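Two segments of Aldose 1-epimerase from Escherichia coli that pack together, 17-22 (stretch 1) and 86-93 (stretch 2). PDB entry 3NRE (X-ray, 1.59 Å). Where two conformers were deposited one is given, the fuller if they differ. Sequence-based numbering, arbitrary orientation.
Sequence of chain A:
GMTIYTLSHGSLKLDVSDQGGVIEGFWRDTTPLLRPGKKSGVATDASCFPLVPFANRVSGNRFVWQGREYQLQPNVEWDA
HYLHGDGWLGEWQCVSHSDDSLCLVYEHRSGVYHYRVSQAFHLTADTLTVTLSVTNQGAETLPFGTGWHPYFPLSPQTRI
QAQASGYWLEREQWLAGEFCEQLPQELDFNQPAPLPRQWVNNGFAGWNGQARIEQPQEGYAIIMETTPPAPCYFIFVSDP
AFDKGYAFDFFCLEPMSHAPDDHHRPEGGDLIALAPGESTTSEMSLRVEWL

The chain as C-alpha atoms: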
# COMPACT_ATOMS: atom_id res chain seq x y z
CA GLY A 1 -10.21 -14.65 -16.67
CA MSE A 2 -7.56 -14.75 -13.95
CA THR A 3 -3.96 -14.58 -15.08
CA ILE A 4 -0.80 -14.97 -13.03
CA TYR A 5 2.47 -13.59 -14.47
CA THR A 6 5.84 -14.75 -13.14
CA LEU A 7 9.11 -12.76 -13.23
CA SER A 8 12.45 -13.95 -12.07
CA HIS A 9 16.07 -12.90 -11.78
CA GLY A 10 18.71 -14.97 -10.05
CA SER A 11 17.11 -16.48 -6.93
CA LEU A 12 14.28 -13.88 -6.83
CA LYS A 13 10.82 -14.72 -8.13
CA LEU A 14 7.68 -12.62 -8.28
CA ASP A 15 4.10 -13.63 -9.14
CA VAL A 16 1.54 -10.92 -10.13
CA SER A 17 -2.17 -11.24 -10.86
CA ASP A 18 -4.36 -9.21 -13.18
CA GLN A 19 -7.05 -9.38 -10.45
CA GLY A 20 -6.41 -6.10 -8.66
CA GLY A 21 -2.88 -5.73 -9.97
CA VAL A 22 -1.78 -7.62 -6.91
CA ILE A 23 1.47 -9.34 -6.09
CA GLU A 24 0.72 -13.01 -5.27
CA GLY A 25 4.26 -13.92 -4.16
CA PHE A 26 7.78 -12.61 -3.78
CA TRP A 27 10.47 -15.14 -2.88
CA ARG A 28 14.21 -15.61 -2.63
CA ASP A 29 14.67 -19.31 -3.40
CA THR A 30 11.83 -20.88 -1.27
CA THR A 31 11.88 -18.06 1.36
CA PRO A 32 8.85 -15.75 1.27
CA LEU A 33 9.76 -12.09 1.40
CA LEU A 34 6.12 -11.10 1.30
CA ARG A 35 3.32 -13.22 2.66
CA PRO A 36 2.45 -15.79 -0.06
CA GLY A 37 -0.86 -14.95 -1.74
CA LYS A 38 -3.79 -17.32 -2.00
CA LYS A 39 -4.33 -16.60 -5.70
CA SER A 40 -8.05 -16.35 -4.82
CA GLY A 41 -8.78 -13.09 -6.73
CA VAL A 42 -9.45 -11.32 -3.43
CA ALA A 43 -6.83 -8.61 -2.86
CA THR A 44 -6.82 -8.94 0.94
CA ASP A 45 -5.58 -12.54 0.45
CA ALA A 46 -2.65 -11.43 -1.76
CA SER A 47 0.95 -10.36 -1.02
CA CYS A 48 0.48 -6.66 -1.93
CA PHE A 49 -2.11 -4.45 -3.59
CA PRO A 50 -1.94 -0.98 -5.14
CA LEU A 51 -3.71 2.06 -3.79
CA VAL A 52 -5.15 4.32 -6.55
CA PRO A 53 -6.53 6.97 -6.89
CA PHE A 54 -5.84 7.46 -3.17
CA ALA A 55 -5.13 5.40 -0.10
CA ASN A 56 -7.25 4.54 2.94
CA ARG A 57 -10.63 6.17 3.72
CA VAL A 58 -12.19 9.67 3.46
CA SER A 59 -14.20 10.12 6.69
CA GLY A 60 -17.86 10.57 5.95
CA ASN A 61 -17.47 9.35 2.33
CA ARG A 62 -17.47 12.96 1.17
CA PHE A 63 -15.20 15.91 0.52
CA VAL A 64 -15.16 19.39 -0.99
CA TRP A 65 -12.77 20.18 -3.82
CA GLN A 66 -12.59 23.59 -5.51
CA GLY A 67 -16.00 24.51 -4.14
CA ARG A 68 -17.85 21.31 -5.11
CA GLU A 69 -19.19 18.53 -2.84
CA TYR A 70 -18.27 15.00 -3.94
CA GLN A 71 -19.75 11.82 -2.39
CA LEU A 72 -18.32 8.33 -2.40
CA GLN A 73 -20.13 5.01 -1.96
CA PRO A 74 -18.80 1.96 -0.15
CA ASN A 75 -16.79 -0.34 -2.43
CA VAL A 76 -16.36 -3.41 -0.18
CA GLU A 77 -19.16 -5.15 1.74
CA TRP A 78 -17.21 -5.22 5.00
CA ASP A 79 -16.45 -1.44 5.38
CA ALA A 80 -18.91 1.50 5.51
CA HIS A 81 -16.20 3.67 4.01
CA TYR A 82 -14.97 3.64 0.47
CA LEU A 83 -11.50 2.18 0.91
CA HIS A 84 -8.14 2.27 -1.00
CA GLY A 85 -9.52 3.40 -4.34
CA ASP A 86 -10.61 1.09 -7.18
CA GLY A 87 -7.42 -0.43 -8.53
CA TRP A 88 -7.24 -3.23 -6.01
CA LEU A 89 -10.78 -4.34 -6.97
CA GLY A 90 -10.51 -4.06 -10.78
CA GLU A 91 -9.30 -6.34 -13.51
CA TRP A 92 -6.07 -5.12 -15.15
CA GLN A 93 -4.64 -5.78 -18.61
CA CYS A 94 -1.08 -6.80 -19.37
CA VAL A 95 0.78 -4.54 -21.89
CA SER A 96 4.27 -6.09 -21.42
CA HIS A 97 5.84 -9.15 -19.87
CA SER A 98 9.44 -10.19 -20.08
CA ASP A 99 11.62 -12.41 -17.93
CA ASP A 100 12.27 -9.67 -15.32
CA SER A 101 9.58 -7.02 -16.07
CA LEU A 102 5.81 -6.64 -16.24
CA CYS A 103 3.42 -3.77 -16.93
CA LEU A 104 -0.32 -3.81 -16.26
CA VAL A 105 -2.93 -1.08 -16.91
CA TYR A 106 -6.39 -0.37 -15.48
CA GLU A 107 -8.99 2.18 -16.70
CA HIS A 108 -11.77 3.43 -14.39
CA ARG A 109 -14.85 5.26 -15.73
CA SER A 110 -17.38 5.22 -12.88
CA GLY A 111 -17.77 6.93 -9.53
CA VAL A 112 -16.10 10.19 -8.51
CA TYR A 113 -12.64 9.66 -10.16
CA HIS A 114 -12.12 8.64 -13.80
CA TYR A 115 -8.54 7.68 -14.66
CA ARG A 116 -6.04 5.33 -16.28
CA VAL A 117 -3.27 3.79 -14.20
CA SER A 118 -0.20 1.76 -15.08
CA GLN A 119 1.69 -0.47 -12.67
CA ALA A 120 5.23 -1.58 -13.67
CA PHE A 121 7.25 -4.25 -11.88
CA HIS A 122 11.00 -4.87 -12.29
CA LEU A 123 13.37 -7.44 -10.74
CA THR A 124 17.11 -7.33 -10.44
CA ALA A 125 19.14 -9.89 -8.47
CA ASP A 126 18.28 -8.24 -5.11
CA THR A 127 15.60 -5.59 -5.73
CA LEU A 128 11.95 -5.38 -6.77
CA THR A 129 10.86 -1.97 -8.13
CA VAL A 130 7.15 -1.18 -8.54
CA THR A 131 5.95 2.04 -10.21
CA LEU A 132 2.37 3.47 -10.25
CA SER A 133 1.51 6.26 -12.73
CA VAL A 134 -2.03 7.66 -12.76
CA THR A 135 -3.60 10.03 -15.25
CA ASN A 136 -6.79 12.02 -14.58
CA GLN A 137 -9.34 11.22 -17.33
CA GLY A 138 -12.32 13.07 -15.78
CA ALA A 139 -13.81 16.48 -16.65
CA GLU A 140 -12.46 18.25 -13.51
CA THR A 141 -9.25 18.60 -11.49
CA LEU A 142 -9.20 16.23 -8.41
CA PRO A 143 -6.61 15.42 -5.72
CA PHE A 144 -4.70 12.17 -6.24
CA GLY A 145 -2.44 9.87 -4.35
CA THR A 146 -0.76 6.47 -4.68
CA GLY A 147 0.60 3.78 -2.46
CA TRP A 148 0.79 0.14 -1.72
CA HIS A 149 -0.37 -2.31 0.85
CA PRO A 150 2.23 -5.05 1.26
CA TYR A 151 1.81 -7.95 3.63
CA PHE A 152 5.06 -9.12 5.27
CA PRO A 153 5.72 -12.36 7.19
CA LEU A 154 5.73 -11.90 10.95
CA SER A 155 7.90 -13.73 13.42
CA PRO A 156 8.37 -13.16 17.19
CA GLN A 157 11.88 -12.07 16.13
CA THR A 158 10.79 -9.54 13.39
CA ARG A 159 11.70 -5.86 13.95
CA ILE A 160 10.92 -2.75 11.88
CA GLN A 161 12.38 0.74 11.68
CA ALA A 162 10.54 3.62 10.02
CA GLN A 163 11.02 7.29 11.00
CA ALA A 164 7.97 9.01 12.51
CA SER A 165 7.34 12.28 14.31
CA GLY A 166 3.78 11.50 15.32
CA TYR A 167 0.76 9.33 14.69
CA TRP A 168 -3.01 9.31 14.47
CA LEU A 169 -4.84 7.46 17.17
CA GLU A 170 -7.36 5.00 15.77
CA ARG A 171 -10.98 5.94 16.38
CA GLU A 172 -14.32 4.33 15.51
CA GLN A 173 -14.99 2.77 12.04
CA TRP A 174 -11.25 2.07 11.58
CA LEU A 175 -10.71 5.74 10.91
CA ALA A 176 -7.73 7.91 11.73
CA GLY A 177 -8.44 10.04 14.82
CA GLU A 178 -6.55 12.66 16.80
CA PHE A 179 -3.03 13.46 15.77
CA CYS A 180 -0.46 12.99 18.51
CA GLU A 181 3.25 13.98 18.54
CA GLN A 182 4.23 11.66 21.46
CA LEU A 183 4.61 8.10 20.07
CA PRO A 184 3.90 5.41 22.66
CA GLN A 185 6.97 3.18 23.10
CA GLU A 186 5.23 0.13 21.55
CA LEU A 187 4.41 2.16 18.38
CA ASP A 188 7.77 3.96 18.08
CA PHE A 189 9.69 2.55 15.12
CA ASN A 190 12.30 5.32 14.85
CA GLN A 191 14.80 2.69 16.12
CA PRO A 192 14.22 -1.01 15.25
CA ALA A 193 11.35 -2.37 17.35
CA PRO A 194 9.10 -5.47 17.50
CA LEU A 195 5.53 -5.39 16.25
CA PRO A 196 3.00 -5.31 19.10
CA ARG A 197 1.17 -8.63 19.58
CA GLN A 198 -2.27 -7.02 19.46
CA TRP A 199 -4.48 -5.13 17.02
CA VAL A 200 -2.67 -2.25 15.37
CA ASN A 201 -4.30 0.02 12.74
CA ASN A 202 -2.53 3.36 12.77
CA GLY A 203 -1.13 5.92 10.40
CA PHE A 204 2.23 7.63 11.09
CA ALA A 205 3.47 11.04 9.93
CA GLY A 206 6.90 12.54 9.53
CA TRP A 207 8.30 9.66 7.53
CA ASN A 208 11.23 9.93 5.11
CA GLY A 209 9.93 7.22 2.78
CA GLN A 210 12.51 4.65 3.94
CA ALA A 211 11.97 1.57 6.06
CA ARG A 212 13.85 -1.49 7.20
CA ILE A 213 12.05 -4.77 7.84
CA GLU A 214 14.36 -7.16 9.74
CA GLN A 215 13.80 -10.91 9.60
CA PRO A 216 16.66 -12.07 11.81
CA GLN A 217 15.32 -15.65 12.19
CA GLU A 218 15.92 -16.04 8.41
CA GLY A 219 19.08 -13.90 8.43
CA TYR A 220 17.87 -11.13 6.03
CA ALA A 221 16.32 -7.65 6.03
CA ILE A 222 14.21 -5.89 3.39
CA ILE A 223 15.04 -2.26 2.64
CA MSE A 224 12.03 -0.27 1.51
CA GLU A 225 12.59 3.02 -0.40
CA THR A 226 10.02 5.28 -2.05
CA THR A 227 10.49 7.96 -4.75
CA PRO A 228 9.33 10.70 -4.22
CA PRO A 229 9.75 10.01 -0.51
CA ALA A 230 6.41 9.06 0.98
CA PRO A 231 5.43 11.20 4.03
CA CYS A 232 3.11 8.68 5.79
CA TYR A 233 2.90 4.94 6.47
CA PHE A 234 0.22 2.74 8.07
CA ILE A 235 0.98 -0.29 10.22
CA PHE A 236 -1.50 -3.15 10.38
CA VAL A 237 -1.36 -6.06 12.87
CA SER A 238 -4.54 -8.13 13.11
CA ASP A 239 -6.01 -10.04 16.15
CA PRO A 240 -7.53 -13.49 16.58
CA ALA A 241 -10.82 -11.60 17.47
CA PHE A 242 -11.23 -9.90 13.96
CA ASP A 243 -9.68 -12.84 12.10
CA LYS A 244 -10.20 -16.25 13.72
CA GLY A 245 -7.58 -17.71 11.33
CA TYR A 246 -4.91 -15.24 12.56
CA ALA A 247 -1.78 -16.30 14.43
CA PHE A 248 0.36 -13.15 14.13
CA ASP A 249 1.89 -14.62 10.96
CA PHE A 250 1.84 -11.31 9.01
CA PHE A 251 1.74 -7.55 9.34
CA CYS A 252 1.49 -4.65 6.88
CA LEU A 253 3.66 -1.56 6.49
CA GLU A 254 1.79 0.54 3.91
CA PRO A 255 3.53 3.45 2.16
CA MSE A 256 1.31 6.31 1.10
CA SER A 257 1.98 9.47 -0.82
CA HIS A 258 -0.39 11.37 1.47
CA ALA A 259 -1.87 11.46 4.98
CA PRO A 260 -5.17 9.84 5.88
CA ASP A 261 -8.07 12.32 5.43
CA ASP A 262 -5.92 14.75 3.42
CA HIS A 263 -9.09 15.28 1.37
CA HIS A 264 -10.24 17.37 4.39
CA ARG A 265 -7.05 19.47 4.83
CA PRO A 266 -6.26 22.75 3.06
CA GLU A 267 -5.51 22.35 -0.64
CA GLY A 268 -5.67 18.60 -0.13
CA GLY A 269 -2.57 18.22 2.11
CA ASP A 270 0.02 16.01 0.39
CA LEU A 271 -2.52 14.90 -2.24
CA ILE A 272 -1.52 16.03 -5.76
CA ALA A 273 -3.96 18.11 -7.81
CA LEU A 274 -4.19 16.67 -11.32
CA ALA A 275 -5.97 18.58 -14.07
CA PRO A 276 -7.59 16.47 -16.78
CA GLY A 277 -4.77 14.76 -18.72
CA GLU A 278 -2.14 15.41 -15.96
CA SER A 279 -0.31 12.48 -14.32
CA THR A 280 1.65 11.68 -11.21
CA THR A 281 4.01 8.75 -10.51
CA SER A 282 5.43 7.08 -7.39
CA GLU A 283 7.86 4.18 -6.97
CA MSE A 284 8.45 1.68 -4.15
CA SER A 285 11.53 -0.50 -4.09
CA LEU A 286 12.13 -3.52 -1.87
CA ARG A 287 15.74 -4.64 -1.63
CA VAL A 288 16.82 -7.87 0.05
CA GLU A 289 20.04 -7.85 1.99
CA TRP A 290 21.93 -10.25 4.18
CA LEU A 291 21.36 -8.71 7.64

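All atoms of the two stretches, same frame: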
# COMPACT_ATOMS: atom_id res chain seq x y z
N SER A 17 -0.88 -10.93 -10.27
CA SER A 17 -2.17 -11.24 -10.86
C SER A 17 -2.80 -10.04 -11.50
O SER A 17 -2.70 -8.93 -10.95
CB SER A 17 -3.12 -11.75 -9.74
OG SER A 17 -4.43 -11.90 -10.22
N ASP A 18 -3.54 -10.28 -12.58
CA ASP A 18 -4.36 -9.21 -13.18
C ASP A 18 -5.59 -8.86 -12.34
O ASP A 18 -6.27 -7.89 -12.65
CB ASP A 18 -4.78 -9.50 -14.62
CG ASP A 18 -5.60 -10.81 -14.79
OD1 ASP A 18 -5.91 -11.51 -13.81
OD2 ASP A 18 -5.90 -11.12 -15.98
N GLN A 19 -5.92 -9.66 -11.33
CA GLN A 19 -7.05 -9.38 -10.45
C GLN A 19 -6.54 -8.40 -9.40
O GLN A 19 -5.82 -8.77 -8.45
CB GLN A 19 -7.56 -10.64 -9.76
CG GLN A 19 -7.96 -11.70 -10.72
CD GLN A 19 -9.07 -11.30 -11.67
OE1 GLN A 19 -10.21 -11.10 -11.23
NE2 GLN A 19 -8.77 -11.22 -12.97
N GLY A 20 -6.85 -7.12 -9.59
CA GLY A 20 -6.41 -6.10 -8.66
C GLY A 20 -4.99 -5.57 -8.86
O GLY A 20 -4.51 -4.77 -8.09
N GLY A 21 -4.25 -6.10 -9.82
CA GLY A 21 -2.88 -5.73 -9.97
C GLY A 21 -2.02 -6.10 -8.77
O GLY A 21 -1.10 -5.39 -8.41
N VAL A 22 -2.37 -7.22 -8.16
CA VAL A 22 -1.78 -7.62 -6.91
C VAL A 22 -0.57 -8.51 -7.10
O VAL A 22 -0.49 -9.32 -8.03
CB VAL A 22 -2.79 -8.31 -6.00
CG1 VAL A 22 -4.03 -7.41 -5.77
CG2 VAL A 22 -3.22 -9.73 -6.55
N ASP A 86 -9.98 2.14 -6.37
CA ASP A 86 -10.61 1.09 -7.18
C ASP A 86 -9.64 0.08 -7.77
O ASP A 86 -10.06 -0.96 -8.22
CB ASP A 86 -11.41 1.69 -8.33
CG ASP A 86 -12.06 3.01 -7.95
OD1 ASP A 86 -13.06 3.00 -7.14
OD2 ASP A 86 -11.52 4.05 -8.44
N GLY A 87 -8.37 0.44 -7.86
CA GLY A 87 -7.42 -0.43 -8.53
C GLY A 87 -7.37 -1.84 -7.99
O GLY A 87 -7.41 -2.83 -8.74
N TRP A 88 -7.30 -1.93 -6.67
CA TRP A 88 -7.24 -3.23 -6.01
C TRP A 88 -8.44 -4.15 -6.25
O TRP A 88 -8.34 -5.34 -5.95
CB TRP A 88 -7.00 -3.06 -4.49
CG TRP A 88 -8.15 -2.42 -3.72
CD1 TRP A 88 -8.87 -1.29 -4.05
CD2 TRP A 88 -8.65 -2.87 -2.47
NE1 TRP A 88 -9.78 -1.03 -3.05
CE2 TRP A 88 -9.67 -1.98 -2.08
CE3 TRP A 88 -8.30 -3.90 -1.60
CZ2 TRP A 88 -10.35 -2.11 -0.88
CZ3 TRP A 88 -8.97 -4.05 -0.41
CH2 TRP A 88 -10.01 -3.17 -0.06
N LEU A 89 -9.58 -3.61 -6.72
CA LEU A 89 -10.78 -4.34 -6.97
C LEU A 89 -11.05 -4.61 -8.47
O LEU A 89 -12.02 -5.28 -8.81
CB LEU A 89 -11.98 -3.59 -6.39
CG LEU A 89 -11.90 -3.27 -4.90
CD1 LEU A 89 -13.14 -2.47 -4.50
CD2 LEU A 89 -11.79 -4.55 -4.13
N GLY A 90 -10.26 -4.01 -9.32
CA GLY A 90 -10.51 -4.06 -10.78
C GLY A 90 -9.68 -5.10 -11.49
O GLY A 90 -8.70 -5.64 -10.94
N GLU A 91 -10.08 -5.42 -12.70
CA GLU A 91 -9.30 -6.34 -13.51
C GLU A 91 -8.37 -5.55 -14.44
O GLU A 91 -8.82 -4.67 -15.19
CB GLU A 91 -10.21 -7.25 -14.31
CG GLU A 91 -10.99 -8.26 -13.48
CD GLU A 91 -11.62 -9.32 -14.36
OE1 GLU A 91 -10.88 -10.21 -14.83
OE2 GLU A 91 -12.85 -9.23 -14.60
N TRP A 92 -7.07 -5.86 -14.39
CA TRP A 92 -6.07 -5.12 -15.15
C TRP A 92 -5.73 -5.88 -16.41
O TRP A 92 -6.04 -7.09 -16.53
CB TRP A 92 -4.81 -4.93 -14.30
CG TRP A 92 -5.00 -4.10 -13.04
CD1 TRP A 92 -5.93 -4.28 -12.04
CD2 TRP A 92 -4.21 -2.95 -12.66
NE1 TRP A 92 -5.75 -3.33 -11.06
CE2 TRP A 92 -4.73 -2.49 -11.42
CE3 TRP A 92 -3.14 -2.25 -13.23
CZ2 TRP A 92 -4.19 -1.40 -10.76
CZ3 TRP A 92 -2.64 -1.16 -12.61
CH2 TRP A 92 -3.14 -0.76 -11.33
N GLN A 93 -5.08 -5.18 -17.36
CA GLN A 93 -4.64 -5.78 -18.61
C GLN A 93 -3.14 -5.71 -18.69
O GLN A 93 -2.53 -4.69 -18.39
CB GLN A 93 -5.26 -5.02 -19.78
CG GLN A 93 -6.75 -5.35 -20.03
CD GLN A 93 -7.73 -4.70 -19.05
OE1 GLN A 93 -8.56 -5.41 -18.44
NE2 GLN A 93 -7.65 -3.34 -18.89
O HOH W 1 -4.21 -9.52 -17.94

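Stretch 1 is a tight turn and stretch 2 a short 3-10 segment, 87-89, that runs on into an extended tail; the two meet mostly backbone to backbone, through a single beta bridge between Gln-19 and Glu-91 (CA to CA 4.9 Å), and bury 347 Å² in all. Ser-17 makes no contact with stretch 2 but ties the turn together: its N donates to Val-22 O (2.8 Å), Val-22 N returns a weak bond to Ser-17 O (3.3 Å), and Ser-17 OG accepts from Gln-19 N (2.9 Å), so that this amide is satisfied within the turn. At Asp-18 the backbone carbonyl faces stretch 2. Asp-18 O accepts a nearly straight hydrogen bond from Trp-92 N (2.8 Å, 175°), and Glu-91 CA approaches the same oxygen at 3.5 Å in a CA-H...O contact. The carboxylate, with chi1 in p, is used differently: Asp-18 OD1 accepts from Gln-19 NE2 (3.0 Å), while a water donates to Asp-18 OD2 (3.0 Å) and, weakly, to Trp-92 O (3.4 Å), adding a looser link between the stretches. The CA-to-CB bond of Gln-19 points away from stretch 2, but its chain folds back through m, m torsions and brings the amide nearer. Gln-19 NE2 then donates to Glu-91 OE1 (3.0 Å, 170°) as well as to Asp-18 OD1, so one amide nitrogen serves two carboxylates, one from each stretch. Gly-20 completes the backbone pairing: its N donates to Gly-90 O (2.7 Å), two residues before the Trp-92 amide that binds Asp-18 O. Its CA also lies 3.4 Å from Gly-87 O, in a CA-H...O contact, and 3.4 Å from Trp-88 O. A CB here would stand 2.6 Å from Trp-88 O, a clash, and phi/psi of 83/-3 would also jam it against the preceding carbonyl; the close approach depends on glycine. Gly-21 packs on the indole of Trp-92. Its CA sits 3.8 Å from the centroid of the five-membered ring, 5° off the normal, a CH-pi contact over the face, and its N lies 3.3 Å from Trp-92 CD1. A CB on Gly-21 would come within 2.9 Å of Trp-92 CE2, so the bare backbone is what lets the ring lie so close. The indole is held from its own stretch: Trp-92 NE1 donates to Gly-87 O (2.9 Å, 169°), the carbonyl that also accepts from Gly-90 N (3.1 Å). Val-22 makes no contact with stretch 2, and its part is to close the turn onto Ser-17.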